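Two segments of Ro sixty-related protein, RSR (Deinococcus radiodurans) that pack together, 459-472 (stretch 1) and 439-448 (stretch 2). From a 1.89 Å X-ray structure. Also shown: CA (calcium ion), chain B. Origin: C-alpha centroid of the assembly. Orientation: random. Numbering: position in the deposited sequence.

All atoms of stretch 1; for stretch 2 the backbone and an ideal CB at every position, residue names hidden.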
ATOM      1  N   THR A 459      17.992   9.052  12.206  1.00  9.39           N
ATOM      2  CA  THR A 459      17.399   8.919  10.866  1.00  7.94           C
ATOM      3  C   THR A 459      17.366  10.261  10.152  1.00  5.52           C
ATOM      4  O   THR A 459      16.746  11.197  10.640  1.00  8.34           O
ATOM      5  CB  THR A 459      15.951   8.431  10.990  1.00  9.42           C
ATOM      6  OG1 THR A 459      15.893   7.329  11.916  1.00 12.71           O
ATOM      7  CG2 THR A 459      15.413   8.005   9.619  1.00  7.30           C
ATOM      8  N   PHE A 460      18.064  10.374   9.032  1.00  5.45           N
ATOM      9  CA  PHE A 460      18.007  11.594   8.222  1.00  6.39           C
ATOM     10  C   PHE A 460      16.978  11.345   7.120  1.00  5.12           C
ATOM     11  O   PHE A 460      16.986  10.272   6.530  1.00  6.01           O
ATOM     12  CB  PHE A 460      19.376  11.858   7.574  1.00  7.07           C
ATOM     13  CG  PHE A 460      20.442  12.313   8.557  1.00  7.49           C
ATOM     14  CD1 PHE A 460      20.647  13.655   8.809  1.00  7.43           C
ATOM     15  CD2 PHE A 460      21.226  11.384   9.219  1.00  8.34           C
ATOM     16  CE1 PHE A 460      21.631  14.063   9.706  1.00  8.33           C
ATOM     17  CE2 PHE A 460      22.229  11.784  10.107  1.00  9.11           C
ATOM     18  CZ  PHE A 460      22.418  13.110  10.357  1.00  8.19           C
ATOM     19  N   VAL A 461      16.081  12.295   6.866  1.00  5.20           N
ATOM     20  CA  VAL A 461      15.125  12.140   5.764  1.00  5.12           C
ATOM     21  C   VAL A 461      15.134  13.402   4.913  1.00  5.12           C
ATOM     22  O   VAL A 461      14.935  14.501   5.423  1.00  5.12           O
ATOM     23  CB  VAL A 461      13.668  11.894   6.242  1.00  6.26           C
ATOM     24  CG1 VAL A 461      12.774  11.619   5.019  1.00  5.12           C
ATOM     25  CG2 VAL A 461      13.608  10.712   7.194  1.00  5.69           C
ATOM     26  N   VAL A 462      15.380  13.239   3.622  1.00  5.12           N
ATOM     27  CA  VAL A 462      15.370  14.370   2.715  1.00  5.12           C
ATOM     28  C   VAL A 462      14.103  14.309   1.878  1.00  5.12           C
ATOM     29  O   VAL A 462      13.793  13.269   1.315  1.00  5.12           O
ATOM     30  CB  VAL A 462      16.597  14.341   1.779  1.00  5.12           C
ATOM     31  CG1 VAL A 462      16.444  15.420   0.639  1.00  5.12           C
ATOM     32  CG2 VAL A 462      17.873  14.561   2.597  1.00  6.89           C
ATOM     33  N   TYR A 463      13.391  15.423   1.787  1.00  5.12           N
ATOM     34  CA  TYR A 463      12.214  15.484   0.940  1.00  5.12           C
ATOM     35  C   TYR A 463      12.471  16.441  -0.227  1.00  5.52           C
ATOM     36  O   TYR A 463      12.815  17.603  -0.015  1.00  5.12           O
ATOM     37  CB  TYR A 463      10.997  15.939   1.752  1.00  5.12           C
ATOM     38  CG  TYR A 463      10.403  14.838   2.594  1.00  5.12           C
ATOM     39  CD1 TYR A 463       9.592  13.866   2.013  1.00  5.32           C
ATOM     40  CD2 TYR A 463      10.637  14.770   3.970  1.00  5.55           C
ATOM     41  CE1 TYR A 463       9.028  12.842   2.777  1.00  5.12           C
ATOM     42  CE2 TYR A 463      10.081  13.746   4.751  1.00  5.98           C
ATOM     43  CZ  TYR A 463       9.268  12.795   4.145  1.00  5.94           C
ATOM     44  OH  TYR A 463       8.706  11.776   4.890  1.00  6.77           O
ATOM     45  N   THR A 464      12.277  15.944  -1.449  1.00  5.12           N
ATOM     46  CA  THR A 464      12.430  16.763  -2.646  1.00  5.12           C
ATOM     47  C   THR A 464      11.325  16.390  -3.655  1.00  5.12           C
ATOM     48  O   THR A 464      10.498  15.531  -3.372  1.00  5.12           O
ATOM     49  CB  THR A 464      13.858  16.638  -3.250  1.00  5.56           C
ATOM     50  OG1 THR A 464      14.039  17.621  -4.285  1.00  7.14           O
ATOM     51  CG2 THR A 464      14.098  15.271  -3.816  1.00  5.12           C
ATOM     52  N   ASP A 465      11.262  17.085  -4.788  1.00  6.71           N
ATOM     53  CA  ASP A 465      10.271  16.696  -5.794  1.00  5.12           C
ATOM     54  C   ASP A 465      10.942  15.692  -6.713  1.00  6.57           C
ATOM     55  O   ASP A 465      10.779  14.478  -6.577  1.00  5.12           O
ATOM     56  CB  ASP A 465       9.658  17.896  -6.540  1.00  8.58           C
ATOM     57  CG  ASP A 465      10.669  19.007  -6.858  1.00  7.17           C
ATOM     58  OD1 ASP A 465      11.889  18.811  -6.739  1.00  7.28           O
ATOM     59  OD2 ASP A 465      10.214  20.096  -7.231  1.00  6.15           O
ATOM     60  N   ASN A 466      11.775  16.208  -7.609  1.00  8.74           N
ATOM     61  CA  ASN A 466      12.595  15.359  -8.416  1.00  9.74           C
ATOM     62  C   ASN A 466      13.962  15.996  -8.687  1.00 12.32           C
ATOM     63  O   ASN A 466      14.510  15.816  -9.746  1.00 10.55           O
ATOM     64  CB  ASN A 466      11.841  14.991  -9.704  1.00  9.97           C
ATOM     65  CG  ASN A 466      11.564  16.195 -10.603  1.00 16.00           C
ATOM     66  OD1 ASN A 466      11.755  17.348 -10.210  1.00 14.11           O
ATOM     67  ND2 ASN A 466      11.117  15.923 -11.828  1.00 13.85           N
ATOM     68  N   GLU A 467      14.514  16.739  -7.719  1.00 11.13           N
ATOM     69  CA  GLU A 467      15.727  17.509  -7.984  1.00 12.73           C
ATOM     70  C   GLU A 467      16.829  17.394  -6.941  1.00 16.63           C
ATOM     71  O   GLU A 467      17.247  18.403  -6.371  1.00 15.31           O
ATOM     72  CB  GLU A 467      15.399  18.989  -8.219  1.00 10.64           C
ATOM     73  CG  GLU A 467      14.457  19.210  -9.363  1.00  8.24           C
ATOM     74  CD  GLU A 467      14.459  20.643  -9.861  1.00  5.78           C
ATOM     75  OE1 GLU A 467      14.582  20.818 -11.068  1.00  8.40           O
ATOM     76  OE2 GLU A 467      14.344  21.595  -9.076  1.00  8.70           O
ATOM     77  N   THR A 468      17.300  16.173  -6.698  1.00 18.33           N
ATOM     78  CA  THR A 468      18.541  15.995  -5.963  1.00 18.34           C
ATOM     79  C   THR A 468      19.668  16.641  -6.784  1.00 18.32           C
ATOM     80  O   THR A 468      19.679  16.596  -8.013  1.00 14.93           O
ATOM     81  CB  THR A 468      18.870  14.517  -5.719  1.00 19.99           C
ATOM     82  OG1 THR A 468      18.966  13.828  -6.975  1.00 19.04           O
ATOM     83  CG2 THR A 468      17.803  13.854  -4.837  1.00 17.66           C
ATOM     84  N   TRP A 469      20.613  17.240  -6.078  1.00 18.44           N
ATOM     85  CA  TRP A 469      21.712  17.953  -6.700  1.00 16.18           C
ATOM     86  C   TRP A 469      22.954  17.435  -5.993  1.00 18.23           C
ATOM     87  O   TRP A 469      23.001  17.415  -4.763  1.00 17.09           O
ATOM     88  CB  TRP A 469      21.514  19.439  -6.421  1.00 16.61           C
ATOM     89  CG  TRP A 469      22.610  20.322  -6.870  1.00 19.70           C
ATOM     90  CD1 TRP A 469      22.864  20.724  -8.145  1.00 19.56           C
ATOM     91  CD2 TRP A 469      23.598  20.937  -6.045  1.00 20.46           C
ATOM     92  NE1 TRP A 469      23.966  21.545  -8.169  1.00 21.56           N
ATOM     93  CE2 TRP A 469      24.432  21.698  -6.886  1.00 21.40           C
ATOM     94  CE3 TRP A 469      23.872  20.908  -4.671  1.00 17.98           C
ATOM     95  CZ2 TRP A 469      25.525  22.419  -6.408  1.00 23.97           C
ATOM     96  CZ3 TRP A 469      24.949  21.631  -4.192  1.00 20.03           C
ATOM     97  CH2 TRP A 469      25.762  22.377  -5.056  1.00 26.98           C
ATOM     98  N   ALA A 470      23.953  17.001  -6.753  1.00 19.87           N
ATOM     99  CA  ALA A 470      25.172  16.479  -6.152  1.00 19.90           C
ATOM    100  C   ALA A 470      26.103  17.600  -5.680  1.00 22.97           C
ATOM    101  O   ALA A 470      26.452  18.511  -6.438  1.00 20.06           O
ATOM    102  CB  ALA A 470      25.888  15.539  -7.118  1.00 20.44           C
ATOM    103  N   GLY A 471      26.485  17.532  -4.410  1.00 17.23           N
ATOM    104  CA  GLY A 471      27.480  18.431  -3.869  1.00 20.65           C
ATOM    105  C   GLY A 471      28.863  17.812  -4.011  1.00 19.84           C
ATOM    106  O   GLY A 471      29.022  16.782  -4.663  1.00 18.91           O
ATOM    107  N   GLN A 472      29.856  18.428  -3.385  1.00 20.25           N
ATOM    108  CA  GLN A 472      31.233  17.953  -3.488  1.00 23.91           C
ATOM    109  C   GLN A 472      31.487  16.697  -2.642  1.00 24.64           C
ATOM    110  O   GLN A 472      32.430  15.953  -2.902  1.00 24.96           O
ATOM    111  CB  GLN A 472      32.202  19.070  -3.087  1.00 26.81           C
ATOM    112  CG  GLN A 472      32.307  20.210  -4.097  1.00 30.65           C
ATOM    113  CD  GLN A 472      33.271  19.899  -5.237  1.00 43.93           C
ATOM    114  OE1 GLN A 472      32.923  19.194  -6.198  1.00 42.22           O
ATOM    115  NE2 GLN A 472      34.493  20.430  -5.140  1.00 44.31           N
ATOM    116  N   UNK A 439      19.047  26.848  -1.983  1.00 13.82           N
ATOM    117  CA  UNK A 439      20.285  26.279  -2.472  1.00 10.64           C
ATOM    118  C   UNK A 439      20.013  24.917  -3.071  1.00 10.89           C
ATOM    119  O   UNK A 439      18.880  24.463  -3.090  1.00 10.61           O
ATOM    120  CB  UNK A 439      21.324  26.183  -1.353  1.00 10.64           C
ATOM    121  N   UNK A 440      21.055  24.271  -3.567  1.00 11.42           N
ATOM    122  CA  UNK A 440      20.931  22.975  -4.196  1.00 12.91           C
ATOM    123  C   UNK A 440      20.456  21.955  -3.181  1.00 10.76           C
ATOM    124  O   UNK A 440      20.798  22.027  -2.001  1.00 11.36           O
ATOM    125  CB  UNK A 440      22.260  22.542  -4.818  1.00 12.91           C
ATOM    126  N   UNK A 441      19.665  20.995  -3.632  1.00  8.10           N
ATOM    127  CA  UNK A 441      19.176  19.970  -2.722  1.00  7.90           C
ATOM    128  C   UNK A 441      20.245  18.877  -2.530  1.00 10.47           C
ATOM    129  O   UNK A 441      20.202  17.829  -3.145  1.00  8.19           O
ATOM    130  CB  UNK A 441      17.874  19.366  -3.251  1.00  7.90           C
ATOM    131  N   UNK A 442      21.204  19.149  -1.647  1.00  9.24           N
ATOM    132  CA  UNK A 442      22.350  18.258  -1.466  1.00  9.63           C
ATOM    133  C   UNK A 442      22.091  17.306  -0.302  1.00  9.68           C
ATOM    134  O   UNK A 442      22.118  17.731   0.854  1.00  8.30           O
ATOM    135  CB  UNK A 442      23.630  19.062  -1.225  1.00  9.63           C
ATOM    136  N   UNK A 443      21.879  16.031  -0.609  1.00  8.20           N
ATOM    137  CA  UNK A 443      21.477  15.067   0.405  1.00  8.46           C
ATOM    138  C   UNK A 443      22.600  14.736   1.380  1.00  9.25           C
ATOM    139  O   UNK A 443      22.361  14.065   2.369  1.00  8.50           O
ATOM    140  CB  UNK A 443      20.985  13.783  -0.267  1.00  8.46           C
ATOM    141  N   UNK A 444      23.827  15.167   1.085  1.00 10.42           N
ATOM    142  CA  UNK A 444      24.930  14.942   2.015  1.00  9.21           C
ATOM    143  C   UNK A 444      24.914  15.994   3.111  1.00  8.33           C
ATOM    144  O   UNK A 444      25.344  15.756   4.246  1.00 10.66           O
ATOM    145  CB  UNK A 444      26.272  14.958   1.280  1.00  9.21           C
ATOM    146  N   UNK A 445      24.398  17.158   2.772  1.00  7.02           N
ATOM    147  CA  UNK A 445      24.542  18.338   3.605  1.00  9.12           C
ATOM    148  C   UNK A 445      23.885  18.288   5.011  1.00  9.38           C
ATOM    149  O   UNK A 445      24.457  18.805   5.985  1.00 11.03           O
ATOM    150  CB  UNK A 445      23.962  19.526   2.835  1.00  9.12           C
ATOM    151  N   UNK A 446      22.693  17.673   5.133  1.00  8.64           N
ATOM    152  CA  UNK A 446      22.098  17.550   6.470  1.00  7.79           C
ATOM    153  C   UNK A 446      22.994  16.716   7.381  1.00  8.27           C
ATOM    154  O   UNK A 446      23.068  16.996   8.581  1.00  7.33           O
ATOM    155  CB  UNK A 446      20.705  16.923   6.384  1.00  7.79           C
ATOM    156  N   UNK A 447      23.644  15.709   6.807  1.00  7.70           N
ATOM    157  CA  UNK A 447      24.495  14.808   7.571  1.00  9.28           C
ATOM    158  C   UNK A 447      25.805  15.481   7.958  1.00 12.71           C
ATOM    159  O   UNK A 447      26.292  15.316   9.078  1.00 12.68           O
ATOM    160  CB  UNK A 447      24.774  13.535   6.770  1.00  9.28           C
ATOM    161  N   UNK A 448      26.385  16.219   7.020  1.00 13.95           N
ATOM    162  CA  UNK A 448      27.564  17.016   7.315  1.00 13.43           C
ATOM    163  C   UNK A 448      27.220  18.050   8.399  1.00 14.77           C
ATOM    164  O   UNK A 448      27.968  18.232   9.363  1.00 15.89           O
ATOM    165  CB  UNK A 448      28.084  17.701   6.050  1.00 13.43           C
TER
HETATM  166 CA    CA B 533      13.542  22.945  -7.298  1.00  5.12          CA

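At position 439 the CA-to-CB bond runs sideways and stretch 1 offers nothing nearby, so stretch 1 leaves room for a CB and does not select the residue; it is G439. At 440, CB would point toward stretch 1 and lie 2.3 Å from W469 CE3, a clash that leaves glycine as the fitting choice. G440 lets the indole close in, with G440 CA 3.6 Å from W469 CE3.

The carbonyl O of 441 accepts a hydrogen bond from W469 N (3.0 Å). Its CB points sideways, 3.3 Å from E467 O and 4.3 Å from T464 OG1, with V462 beyond. A small or branched side chain, such as serine, threonine or valine, would suit. The residue is T441, in the m rotamer: its CG2 lies 4.0 Å from T464 OG1 and 4.2 Å from V462 CG1, while its hydroxyl is hydrogen-bonded elsewhere in the structure. Water 1 joins T441 N to E467 O.

Position 442 also points sideways, with its CB 3.9 Å from W469 CE3 and 4.5 Å from G471 N. The chain turns toward a helix just afterwards, so aspartate, asparagine, serine or threonine could cap a free backbone N in the turn. D442 does so: its OD1 accepts from the backbone N of 444 at 2.9 Å, and from water 2, which accepts from G471 N. The absence of a side chain at G471 matters here, because a CB there would lie 2.0 Å from D442 OD2.

At 443, CB points toward stretch 1, 4.3 Å from V462 CG2, with T468 CG2 farther off, within reach of a longer side chain. A compact apolar group such as cysteine, alanine or valine would suit. C443 places SG 4.0 Å from V462 CG1 and 3.8 Å from T468 CG2; water 3 links its N to W469 O.

Positions 444 and 445 have nothing of stretch 1 within 5.5 Å of their ideal CB atoms, leaving the choice wide; they are A444 and Q445.

At 446, CB points toward F460 and V462, and phi of -62° admits proline as well as other apolar residues. P446 sets CB 4.1 Å from F460 CD1 and CG 4.2 Å from V462 CG2.

Position 447 points sideways, with CB 4.3 Å from F460 CZ, favouring an aliphatic chain. I447 lays CG1 over one face of the F460 ring, 3.7 Å from its centroid, a CH-pi contact.

Position 448 points away; it is L448.

Stretch 2 439-448: GGTDCAQPIL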
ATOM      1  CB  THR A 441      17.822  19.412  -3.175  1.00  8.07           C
ATOM      2  OG1 THR A 441      16.870  20.484  -3.130  1.00  6.91           O
ATOM      3  CG2 THR A 441      17.375  18.310  -2.211  1.00  7.98           C
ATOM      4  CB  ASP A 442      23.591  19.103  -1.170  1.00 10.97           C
ATOM      5  CG  ASP A 442      24.847  18.278  -0.965  1.00 13.03           C
ATOM      6  OD1 ASP A 442      24.801  17.036  -0.955  1.00 11.29           O
ATOM      7  OD2 ASP A 442      25.914  18.899  -0.808  1.00 16.80           O
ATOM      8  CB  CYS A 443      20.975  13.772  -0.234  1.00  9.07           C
ATOM      9  SG  CYS A 443      19.569  13.973  -1.420  1.00 10.49           S
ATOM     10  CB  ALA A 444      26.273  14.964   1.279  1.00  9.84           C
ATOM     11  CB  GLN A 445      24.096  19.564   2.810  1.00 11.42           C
ATOM     12  CG  GLN A 445      24.247  20.867   3.558  1.00 14.31           C
ATOM     13  CD  GLN A 445      23.992  22.068   2.673  1.00 19.42           C
ATOM     14  OE1 GLN A 445      23.283  21.980   1.666  1.00 17.68           O
ATOM     15  NE2 GLN A 445      24.574  23.201   3.042  1.00 17.16           N
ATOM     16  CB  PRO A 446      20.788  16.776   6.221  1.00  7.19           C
ATOM     17  CG  PRO A 446      20.455  17.029   4.760  1.00  5.85           C
ATOM     18  CD  PRO A 446      21.827  17.107   4.075  1.00  7.42           C
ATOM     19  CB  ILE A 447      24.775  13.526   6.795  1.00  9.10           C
ATOM     20  CG1 ILE A 447      23.461  12.889   6.348  1.00  9.08           C
ATOM     21  CG2 ILE A 447      25.594  12.536   7.645  1.00 10.69           C
ATOM     22  CD1 ILE A 447      23.628  11.916   5.232  1.00 11.23           C
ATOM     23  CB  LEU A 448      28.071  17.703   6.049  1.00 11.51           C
ATOM     24  CG  LEU A 448      28.519  16.847   4.863  1.00 11.48           C
ATOM     25  CD1 LEU A 448      28.767  17.739   3.663  1.00 10.11           C
ATOM     26  CD2 LEU A 448      29.792  16.024   5.176  1.00 16.80           C
TER
HETATM   27  O   HOH W   1      18.234  20.830  -6.111  1.00 14.08           O
HETATM   28  O   HOH W   2      26.132  15.397  -2.510  1.00 16.13           O
HETATM   29  O   HOH W   3      22.168  15.054  -3.461  1.00 10.96           O
HETATM   30  O   HOH W   4      13.321  20.797  -6.145  1.00  5.12           O
HETATM   31  O   HOH W   5      15.867  23.352  -6.565  1.00  9.80           O
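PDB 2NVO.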